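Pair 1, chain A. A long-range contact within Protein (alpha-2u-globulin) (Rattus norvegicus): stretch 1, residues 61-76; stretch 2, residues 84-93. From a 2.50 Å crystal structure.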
# COMPACT_ATOMS: atom_id res chain seq x y z
N MET A 61 7.52 -3.28 -19.82
CA MET A 61 8.44 -2.64 -18.89
C MET A 61 9.01 -1.34 -19.43
O MET A 61 9.09 -1.14 -20.64
CB MET A 61 9.56 -3.62 -18.56
CG MET A 61 10.44 -3.24 -17.35
SD MET A 61 9.50 -2.94 -15.80
CE MET A 61 8.24 -4.35 -15.92
N GLN A 62 9.41 -0.46 -18.52
CA GLN A 62 9.99 0.83 -18.87
C GLN A 62 11.22 1.18 -18.06
O GLN A 62 12.23 1.60 -18.62
CB GLN A 62 8.98 1.95 -18.68
CG GLN A 62 7.71 1.82 -19.47
CD GLN A 62 6.83 3.03 -19.27
OE1 GLN A 62 6.14 3.46 -20.18
NE2 GLN A 62 6.86 3.60 -18.08
N HIS A 63 11.15 1.02 -16.75
CA HIS A 63 12.25 1.37 -15.88
C HIS A 63 12.20 0.57 -14.59
O HIS A 63 11.13 0.20 -14.13
CB HIS A 63 12.16 2.87 -15.56
CG HIS A 63 13.31 3.40 -14.77
ND1 HIS A 63 14.42 3.96 -15.37
CD2 HIS A 63 13.53 3.48 -13.44
CE1 HIS A 63 15.27 4.36 -14.44
NE2 HIS A 63 14.75 4.08 -13.26
N ILE A 64 13.37 0.27 -14.03
CA ILE A 64 13.48 -0.45 -12.77
C ILE A 64 14.28 0.42 -11.81
O ILE A 64 15.37 0.89 -12.15
CB ILE A 64 14.23 -1.80 -12.94
CG1 ILE A 64 13.35 -2.79 -13.69
CG2 ILE A 64 14.61 -2.36 -11.57
CD1 ILE A 64 13.98 -4.16 -13.86
N ASP A 65 13.71 0.68 -10.63
CA ASP A 65 14.36 1.48 -9.60
C ASP A 65 14.82 0.58 -8.48
O ASP A 65 14.11 -0.33 -8.07
CB ASP A 65 13.41 2.53 -9.04
CG ASP A 65 13.17 3.66 -9.98
OD1 ASP A 65 14.15 4.33 -10.35
OD2 ASP A 65 12.00 3.89 -10.35
N VAL A 66 16.02 0.80 -7.98
CA VAL A 66 16.52 -0.02 -6.90
C VAL A 66 16.35 0.79 -5.61
O VAL A 66 17.01 1.80 -5.42
CB VAL A 66 17.97 -0.46 -7.18
CG1 VAL A 66 18.52 -1.24 -6.02
CG2 VAL A 66 18.01 -1.32 -8.43
N LEU A 67 15.42 0.36 -4.76
CA LEU A 67 15.11 1.04 -3.50
C LEU A 67 15.59 0.27 -2.28
O LEU A 67 16.33 -0.71 -2.41
CB LEU A 67 13.59 1.22 -3.41
CG LEU A 67 12.91 1.66 -4.71
CD1 LEU A 67 11.41 1.49 -4.60
CD2 LEU A 67 13.27 3.10 -5.05
N GLU A 68 15.19 0.70 -1.08
CA GLU A 68 15.59 0.01 0.14
C GLU A 68 14.86 -1.31 0.36
O GLU A 68 13.64 -1.33 0.59
CB GLU A 68 15.36 0.89 1.36
CG GLU A 68 16.30 2.03 1.45
CD GLU A 68 17.75 1.63 1.63
OE1 GLU A 68 18.02 0.52 2.12
OE2 GLU A 68 18.62 2.46 1.28
N ASN A 69 15.61 -2.41 0.32
CA ASN A 69 15.04 -3.75 0.50
C ASN A 69 13.93 -4.04 -0.52
O ASN A 69 13.06 -4.88 -0.27
CB ASN A 69 14.46 -3.91 1.93
CG ASN A 69 15.49 -3.67 3.02
OD1 ASN A 69 16.55 -4.32 3.06
ND2 ASN A 69 15.18 -2.77 3.94
N SER A 70 13.97 -3.38 -1.67
CA SER A 70 12.96 -3.58 -2.69
C SER A 70 13.35 -3.05 -4.08
O SER A 70 14.39 -2.43 -4.26
CB SER A 70 11.66 -2.93 -2.24
OG SER A 70 11.87 -1.55 -2.01
N LEU A 71 12.47 -3.30 -5.05
CA LEU A 71 12.64 -2.87 -6.43
C LEU A 71 11.35 -2.21 -6.90
O LEU A 71 10.27 -2.70 -6.63
CB LEU A 71 12.92 -4.07 -7.32
CG LEU A 71 14.24 -4.82 -7.16
CD1 LEU A 71 14.22 -6.07 -8.04
CD2 LEU A 71 15.41 -3.91 -7.53
N GLY A 72 11.46 -1.09 -7.61
CA GLY A 72 10.29 -0.43 -8.13
C GLY A 72 10.22 -0.72 -9.60
O GLY A 72 11.25 -0.74 -10.26
N PHE A 73 9.03 -0.95 -10.13
CA PHE A 73 8.87 -1.24 -11.54
C PHE A 73 7.87 -0.29 -12.17
O PHE A 73 6.70 -0.27 -11.77
CB PHE A 73 8.37 -2.67 -11.74
CG PHE A 73 9.34 -3.73 -11.33
CD1 PHE A 73 9.44 -4.13 -10.00
CD2 PHE A 73 10.15 -4.35 -12.28
CE1 PHE A 73 10.33 -5.13 -9.62
CE2 PHE A 73 11.05 -5.35 -11.90
CZ PHE A 73 11.14 -5.74 -10.58
N LYS A 74 8.31 0.52 -13.13
CA LYS A 74 7.41 1.42 -13.83
C LYS A 74 7.20 0.79 -15.19
O LYS A 74 8.15 0.59 -15.93
CB LYS A 74 8.01 2.80 -14.00
CG LYS A 74 7.08 3.73 -14.71
CD LYS A 74 7.56 5.13 -14.61
CE LYS A 74 7.48 5.78 -15.96
NZ LYS A 74 7.77 7.24 -15.90
N PHE A 75 5.96 0.46 -15.52
CA PHE A 75 5.66 -0.20 -16.79
C PHE A 75 4.30 0.21 -17.33
O PHE A 75 3.52 0.85 -16.63
CB PHE A 75 5.65 -1.71 -16.58
CG PHE A 75 4.59 -2.17 -15.63
CD1 PHE A 75 4.77 -2.06 -14.26
CD2 PHE A 75 3.38 -2.67 -16.11
CE1 PHE A 75 3.77 -2.43 -13.36
CE2 PHE A 75 2.36 -3.05 -15.22
CZ PHE A 75 2.56 -2.93 -13.84
N ARG A 76 4.01 -0.18 -18.56
CA ARG A 76 2.74 0.14 -19.20
C ARG A 76 1.96 -1.12 -19.49
O ARG A 76 2.53 -2.20 -19.66
CB ARG A 76 2.94 0.91 -20.49
CG ARG A 76 3.34 2.34 -20.28
CD ARG A 76 2.75 3.23 -21.34
NE ARG A 76 3.54 4.44 -21.50
CZ ARG A 76 4.63 4.50 -22.26
NH1 ARG A 76 5.04 3.43 -22.94
NH2 ARG A 76 5.34 5.62 -22.30
N ARG A 84 -2.19 2.12 -19.99
CA ARG A 84 -2.20 2.66 -18.64
C ARG A 84 -0.78 2.59 -18.06
O ARG A 84 -0.05 1.63 -18.28
CB ARG A 84 -3.21 1.87 -17.79
CG ARG A 84 -3.09 2.00 -16.28
CD ARG A 84 -4.45 2.28 -15.62
NE ARG A 84 -4.33 2.46 -14.17
CZ ARG A 84 -4.83 1.62 -13.27
NH1 ARG A 84 -5.47 0.52 -13.65
NH2 ARG A 84 -4.67 1.87 -11.97
N GLU A 85 -0.37 3.66 -17.38
CA GLU A 85 0.95 3.77 -16.75
C GLU A 85 0.85 3.34 -15.28
O GLU A 85 0.08 3.90 -14.51
CB GLU A 85 1.42 5.22 -16.85
CG GLU A 85 2.81 5.50 -16.34
CD GLU A 85 3.89 5.06 -17.29
OE1 GLU A 85 4.26 5.83 -18.20
OE2 GLU A 85 4.39 3.94 -17.12
N LEU A 86 1.66 2.36 -14.88
CA LEU A 86 1.64 1.86 -13.51
C LEU A 86 3.03 1.80 -12.88
O LEU A 86 4.02 2.01 -13.56
CB LEU A 86 1.02 0.46 -13.47
CG LEU A 86 -0.43 0.31 -13.94
CD1 LEU A 86 -0.86 -1.14 -13.82
CD2 LEU A 86 -1.32 1.21 -13.11
N TYR A 87 3.08 1.51 -11.59
CA TYR A 87 4.34 1.41 -10.86
C TYR A 87 4.12 0.52 -9.64
O TYR A 87 3.30 0.84 -8.79
CB TYR A 87 4.83 2.78 -10.40
CG TYR A 87 6.25 2.79 -9.85
CD1 TYR A 87 6.53 2.35 -8.55
CD2 TYR A 87 7.32 3.20 -10.65
CE1 TYR A 87 7.83 2.32 -8.06
CE2 TYR A 87 8.62 3.19 -10.17
CZ TYR A 87 8.87 2.74 -8.87
OH TYR A 87 10.17 2.72 -8.39
N LEU A 88 4.85 -0.59 -9.56
CA LEU A 88 4.70 -1.52 -8.45
C LEU A 88 6.00 -1.69 -7.70
O LEU A 88 7.07 -1.62 -8.28
CB LEU A 88 4.26 -2.90 -8.96
CG LEU A 88 2.89 -3.03 -9.63
CD1 LEU A 88 2.68 -4.45 -10.12
CD2 LEU A 88 1.81 -2.65 -8.64
N VAL A 89 5.89 -1.89 -6.39
CA VAL A 89 7.06 -2.12 -5.56
C VAL A 89 7.07 -3.59 -5.15
O VAL A 89 6.05 -4.15 -4.77
CB VAL A 89 7.05 -1.23 -4.31
CG1 VAL A 89 8.19 -1.61 -3.38
CG2 VAL A 89 7.21 0.23 -4.71
N ALA A 90 8.22 -4.23 -5.31
CA ALA A 90 8.39 -5.63 -4.96
C ALA A 90 9.36 -5.67 -3.79
O ALA A 90 10.41 -5.05 -3.83
CB ALA A 90 8.96 -6.39 -6.15
N TYR A 91 9.01 -6.40 -2.74
CA TYR A 91 9.86 -6.48 -1.56
C TYR A 91 10.72 -7.70 -1.48
O TYR A 91 10.32 -8.78 -1.88
CB TYR A 91 8.99 -6.44 -0.34
CG TYR A 91 8.13 -5.24 -0.32
CD1 TYR A 91 8.67 -3.99 -0.01
CD2 TYR A 91 6.78 -5.33 -0.62
CE1 TYR A 91 7.88 -2.86 0.01
CE2 TYR A 91 5.99 -4.21 -0.61
CZ TYR A 91 6.54 -2.97 -0.30
OH TYR A 91 5.74 -1.85 -0.31
N LYS A 92 11.91 -7.53 -0.92
CA LYS A 92 12.85 -8.63 -0.77
C LYS A 92 12.39 -9.50 0.40
O LYS A 92 12.02 -8.97 1.45
CB LYS A 92 14.25 -8.08 -0.51
CG LYS A 92 15.33 -9.13 -0.40
CD LYS A 92 15.63 -9.80 -1.73
CE LYS A 92 15.80 -11.30 -1.54
NZ LYS A 92 16.81 -11.63 -0.50
N THR A 93 12.35 -10.81 0.21
CA THR A 93 11.92 -11.72 1.27
C THR A 93 13.14 -12.42 1.88
O THR A 93 14.24 -12.33 1.34
CB THR A 93 10.94 -12.79 0.74
OG1 THR A 93 11.66 -13.82 0.06
CG2 THR A 93 9.94 -12.17 -0.22
O HOH W 1 11.66 -6.09 2.40

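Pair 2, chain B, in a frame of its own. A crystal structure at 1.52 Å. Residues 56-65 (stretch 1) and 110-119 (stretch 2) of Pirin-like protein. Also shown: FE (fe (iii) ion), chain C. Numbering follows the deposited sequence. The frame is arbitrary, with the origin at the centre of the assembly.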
# COMPACT_ATOMS: atom_id res chain seq x y z
N PRO B 56 -13.65 -15.96 -3.73
CA PRO B 56 -14.41 -14.76 -4.03
C PRO B 56 -14.09 -13.57 -3.11
O PRO B 56 -13.69 -13.76 -1.96
CB PRO B 56 -15.86 -15.22 -3.84
CG PRO B 56 -15.76 -16.30 -2.82
CD PRO B 56 -14.48 -17.00 -3.09
N HIS B 57 -14.26 -12.37 -3.65
CA HIS B 57 -14.34 -11.15 -2.86
C HIS B 57 -15.47 -10.28 -3.41
O HIS B 57 -15.80 -10.35 -4.59
CB HIS B 57 -13.03 -10.35 -2.92
CG HIS B 57 -11.90 -10.96 -2.17
ND1 HIS B 57 -11.91 -11.13 -0.80
CD2 HIS B 57 -10.70 -11.43 -2.59
CE1 HIS B 57 -10.77 -11.68 -0.41
NE2 HIS B 57 -10.02 -11.88 -1.48
N ARG B 58 -16.05 -9.46 -2.55
CA ARG B 58 -17.04 -8.48 -2.96
C ARG B 58 -17.01 -7.27 -2.06
O ARG B 58 -16.65 -7.37 -0.89
CB ARG B 58 -18.46 -9.09 -3.04
CG ARG B 58 -19.08 -9.58 -1.75
CD ARG B 58 -20.41 -10.30 -2.03
NE ARG B 58 -21.10 -10.69 -0.80
NH1 ARG B 58 -23.61 -9.55 -2.49
N GLY B 59 -17.34 -6.11 -2.63
CA GLY B 59 -17.52 -4.90 -1.83
C GLY B 59 -16.24 -4.23 -1.35
O GLY B 59 -16.29 -3.36 -0.48
N ILE B 60 -15.11 -4.66 -1.91
CA ILE B 60 -13.78 -4.16 -1.52
C ILE B 60 -12.91 -4.04 -2.76
O ILE B 60 -13.31 -4.46 -3.85
CB ILE B 60 -13.07 -5.08 -0.48
CG1 ILE B 60 -12.68 -6.44 -1.09
CG2 ILE B 60 -13.92 -5.23 0.79
CD1 ILE B 60 -11.74 -7.26 -0.18
N GLU B 61 -11.76 -3.41 -2.59
CA GLU B 61 -10.66 -3.51 -3.55
C GLU B 61 -9.46 -4.15 -2.86
O GLU B 61 -9.27 -4.01 -1.66
CB GLU B 61 -10.24 -2.13 -4.07
CG GLU B 61 -11.39 -1.30 -4.61
CD GLU B 61 -10.87 -0.05 -5.29
OE1 GLU B 61 -10.40 0.86 -4.57
OE2 GLU B 61 -10.88 -0.00 -6.53
N THR B 62 -8.65 -4.87 -3.64
CA THR B 62 -7.37 -5.36 -3.12
C THR B 62 -6.24 -4.78 -3.95
O THR B 62 -6.38 -4.60 -5.16
CB THR B 62 -7.27 -6.88 -3.13
OG1 THR B 62 -7.29 -7.36 -4.47
CG2 THR B 62 -8.42 -7.51 -2.34
N VAL B 63 -5.14 -4.46 -3.27
CA VAL B 63 -4.00 -3.85 -3.94
C VAL B 63 -2.77 -4.62 -3.54
O VAL B 63 -2.44 -4.67 -2.34
CB VAL B 63 -3.83 -2.38 -3.55
CG1 VAL B 63 -2.68 -1.77 -4.33
CG2 VAL B 63 -5.11 -1.58 -3.86
N THR B 64 -2.09 -5.23 -4.52
CA THR B 64 -0.92 -6.05 -4.25
C THR B 64 0.34 -5.33 -4.70
O THR B 64 0.37 -4.80 -5.80
CB THR B 64 -0.97 -7.37 -5.04
OG1 THR B 64 -2.28 -7.95 -4.93
CG2 THR B 64 0.06 -8.37 -4.52
N TYR B 65 1.34 -5.29 -3.83
CA TYR B 65 2.68 -4.85 -4.20
C TYR B 65 3.62 -6.05 -4.09
O TYR B 65 3.67 -6.70 -3.05
CB TYR B 65 3.17 -3.69 -3.31
CG TYR B 65 4.63 -3.31 -3.56
CD1 TYR B 65 4.96 -2.29 -4.46
CD2 TYR B 65 5.66 -3.98 -2.92
CE1 TYR B 65 6.28 -1.95 -4.70
CE2 TYR B 65 7.00 -3.65 -3.15
CZ TYR B 65 7.30 -2.64 -4.05
OH TYR B 65 8.63 -2.32 -4.28
N HIS B 110 7.29 -12.53 -2.35
CA HIS B 110 7.14 -11.74 -1.15
C HIS B 110 6.27 -10.55 -1.54
O HIS B 110 6.66 -9.78 -2.42
CB HIS B 110 8.53 -11.28 -0.68
CG HIS B 110 8.54 -10.58 0.65
ND1 HIS B 110 9.67 -9.97 1.14
CD2 HIS B 110 7.57 -10.39 1.58
CE1 HIS B 110 9.40 -9.44 2.32
NE2 HIS B 110 8.14 -9.68 2.61
N SER B 111 5.09 -10.43 -0.92
CA SER B 111 4.13 -9.39 -1.32
C SER B 111 3.46 -8.70 -0.14
O SER B 111 3.48 -9.19 0.99
CB SER B 111 3.05 -9.99 -2.23
OG SER B 111 2.32 -11.00 -1.57
N LEU B 112 2.88 -7.54 -0.43
CA LEU B 112 2.04 -6.83 0.52
C LEU B 112 0.66 -6.70 -0.09
O LEU B 112 0.53 -6.19 -1.20
CB LEU B 112 2.60 -5.44 0.81
CG LEU B 112 3.86 -5.46 1.65
CD1 LEU B 112 4.62 -4.16 1.50
CD2 LEU B 112 3.51 -5.72 3.13
N GLN B 113 -0.37 -7.18 0.62
CA GLN B 113 -1.74 -7.19 0.12
C GLN B 113 -2.62 -6.28 0.97
O GLN B 113 -2.87 -6.58 2.14
CB GLN B 113 -2.30 -8.62 0.16
CG GLN B 113 -3.70 -8.76 -0.39
CD GLN B 113 -3.71 -8.90 -1.90
OE1 GLN B 113 -2.82 -8.40 -2.59
NE2 GLN B 113 -4.72 -9.57 -2.42
N LEU B 114 -3.08 -5.19 0.37
CA LEU B 114 -3.92 -4.19 1.03
C LEU B 114 -5.38 -4.37 0.63
O LEU B 114 -5.66 -4.65 -0.53
CB LEU B 114 -3.44 -2.80 0.60
CG LEU B 114 -4.20 -1.59 1.13
CD1 LEU B 114 -3.73 -1.27 2.55
CD2 LEU B 114 -3.99 -0.40 0.21
N TRP B 115 -6.29 -4.25 1.60
CA TRP B 115 -7.72 -4.18 1.28
C TRP B 115 -8.21 -2.77 1.51
O TRP B 115 -7.92 -2.15 2.54
CB TRP B 115 -8.53 -5.11 2.17
CG TRP B 115 -8.38 -6.57 1.88
CD1 TRP B 115 -7.44 -7.17 1.09
CD2 TRP B 115 -9.17 -7.62 2.44
NE1 TRP B 115 -7.62 -8.54 1.10
CE2 TRP B 115 -8.68 -8.84 1.92
CE3 TRP B 115 -10.27 -7.65 3.31
CZ2 TRP B 115 -9.24 -10.08 2.25
CZ3 TRP B 115 -10.83 -8.89 3.64
CH2 TRP B 115 -10.31 -10.08 3.11
N VAL B 116 -8.97 -2.28 0.53
CA VAL B 116 -9.56 -0.95 0.62
C VAL B 116 -11.07 -1.12 0.61
O VAL B 116 -11.62 -1.85 -0.22
CB VAL B 116 -9.15 -0.07 -0.57
CG1 VAL B 116 -9.63 1.37 -0.37
CG2 VAL B 116 -7.64 -0.10 -0.80
N ASN B 117 -11.77 -0.47 1.53
CA ASN B 117 -13.22 -0.56 1.56
C ASN B 117 -13.83 0.19 0.38
O ASN B 117 -13.27 1.19 -0.08
CB ASN B 117 -13.76 0.01 2.86
CG ASN B 117 -15.15 -0.48 3.19
OD1 ASN B 117 -15.65 -1.43 2.59
ND2 ASN B 117 -15.79 0.17 4.17
N LEU B 118 -14.96 -0.30 -0.11
CA LEU B 118 -15.80 0.46 -1.04
C LEU B 118 -16.96 1.06 -0.26
O LEU B 118 -17.58 0.37 0.56
CB LEU B 118 -16.34 -0.42 -2.16
CG LEU B 118 -15.36 -0.93 -3.23
CD1 LEU B 118 -15.99 -1.97 -4.13
CD2 LEU B 118 -14.85 0.22 -4.07
N PRO B 119 -17.27 2.35 -0.53
CA PRO B 119 -18.46 2.95 0.08
C PRO B 119 -19.71 2.25 -0.45
O PRO B 119 -19.68 1.64 -1.52
CB PRO B 119 -18.44 4.39 -0.44
CG PRO B 119 -17.04 4.63 -0.93
CD PRO B 119 -16.53 3.31 -1.38
FE FE C . -8.11 -12.92 -1.85
O HOH W 2 -12.36 2.07 -2.95

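Both pairs are built around two neighbouring antiparallel strands, and the backbones of 14 central residues superpose with an RMSD of 0.5 Å. In pair 1, strand 70-76 runs against strand 84-92 with their N-to-C directions at 163°; in pair 2, strand 60-65 meets strand 110-117 at 159°. The closest approach of the axes is 4.6 Å in each. The register is also the same: Leu71(A), Phe73(A) and Phe75(A) form hydrogen-bonded pairs with Ala90(A), Leu88(A) and Leu86(A), and the matching Glu61(B), Val63(B) and Tyr65(B) do so with Val116(B), Leu114(B) and Leu112(B). Each of these pairs is closed by two backbone hydrogen bonds, such as Phe73(A) N to Leu88(A) O at 2.8 Å and Val63(B) N to Leu114(B) O at 2.8 Å. The ladder extends one bond further at matching positions, but Lys92(A) N donates to Asn69(A) O at 3.0 Å, whereas the bond from Leu118(B) N to Gly59(B) O is weak at 3.4 Å.

On the face carrying Phe73(A) and Phe75(A), pair 1 packs with aromatic rings. Leu86(A) CB lies over one face of the Phe75(A) ring, 3.7 Å from its CZ, while Leu88(A) CG meets the ring edge, 3.9 Å from Phe75(A) CE1. Phe73(A) CE1 reaches Ala90(A) CB at 3.9 Å, the large ring extending to a small methyl. Pair 2 divides the bulk more evenly here: Val63(B) takes the place of Phe73(A) and Val116(B) that of Ala90(A), and their CG2 atoms approach to 4.2 Å. Tyr65(B) matches Phe75(A) in backbone, yet its chi1 is t rather than p, and the side-chain centres fall 5.0 Å apart.

The opposite face shows the sharper contrast. Tyr87(A) sends its ring across the neighbouring strand, passing Gly72(A), whose CA lies 3.2 Å from Tyr87(A) OH. An ideal CB on this glycine would fall 1.7 Å from that oxygen, so the absence of a side chain leaves the path clear. The hydroxyl then donates to Asp65(A) OD2 at 2.9 Å, tying the second stretch to the preceding strand, which carries Asp65(A). In pair 2 the matching positions are Gln113(B) and Thr62(B). Gln113(B) instead turns to its direct cross-strand partner, where Thr64(B) OG1 donates to Gln113(B) OE1 at a very short 2.4 Å.

Further along this face, Val89(A) is matched by Trp115(B). The valine makes a modest contact, its CG1 3.9 Å from Ser70(A) CB. The indole covers far more: Ile60(B), at the serine position, places CD1 over one face of its six-membered ring, 3.7 Å from Trp115(B) CD2, and Thr62(B) CG2 approaches Trp115(B) CD1 at 3.6 Å. His57(B) adds a contact of 3.5 Å from CE1 to Trp115(B) CZ2 while its NE2 binds FE at 2.2 Å, so the tryptophan packs against a metal ligand.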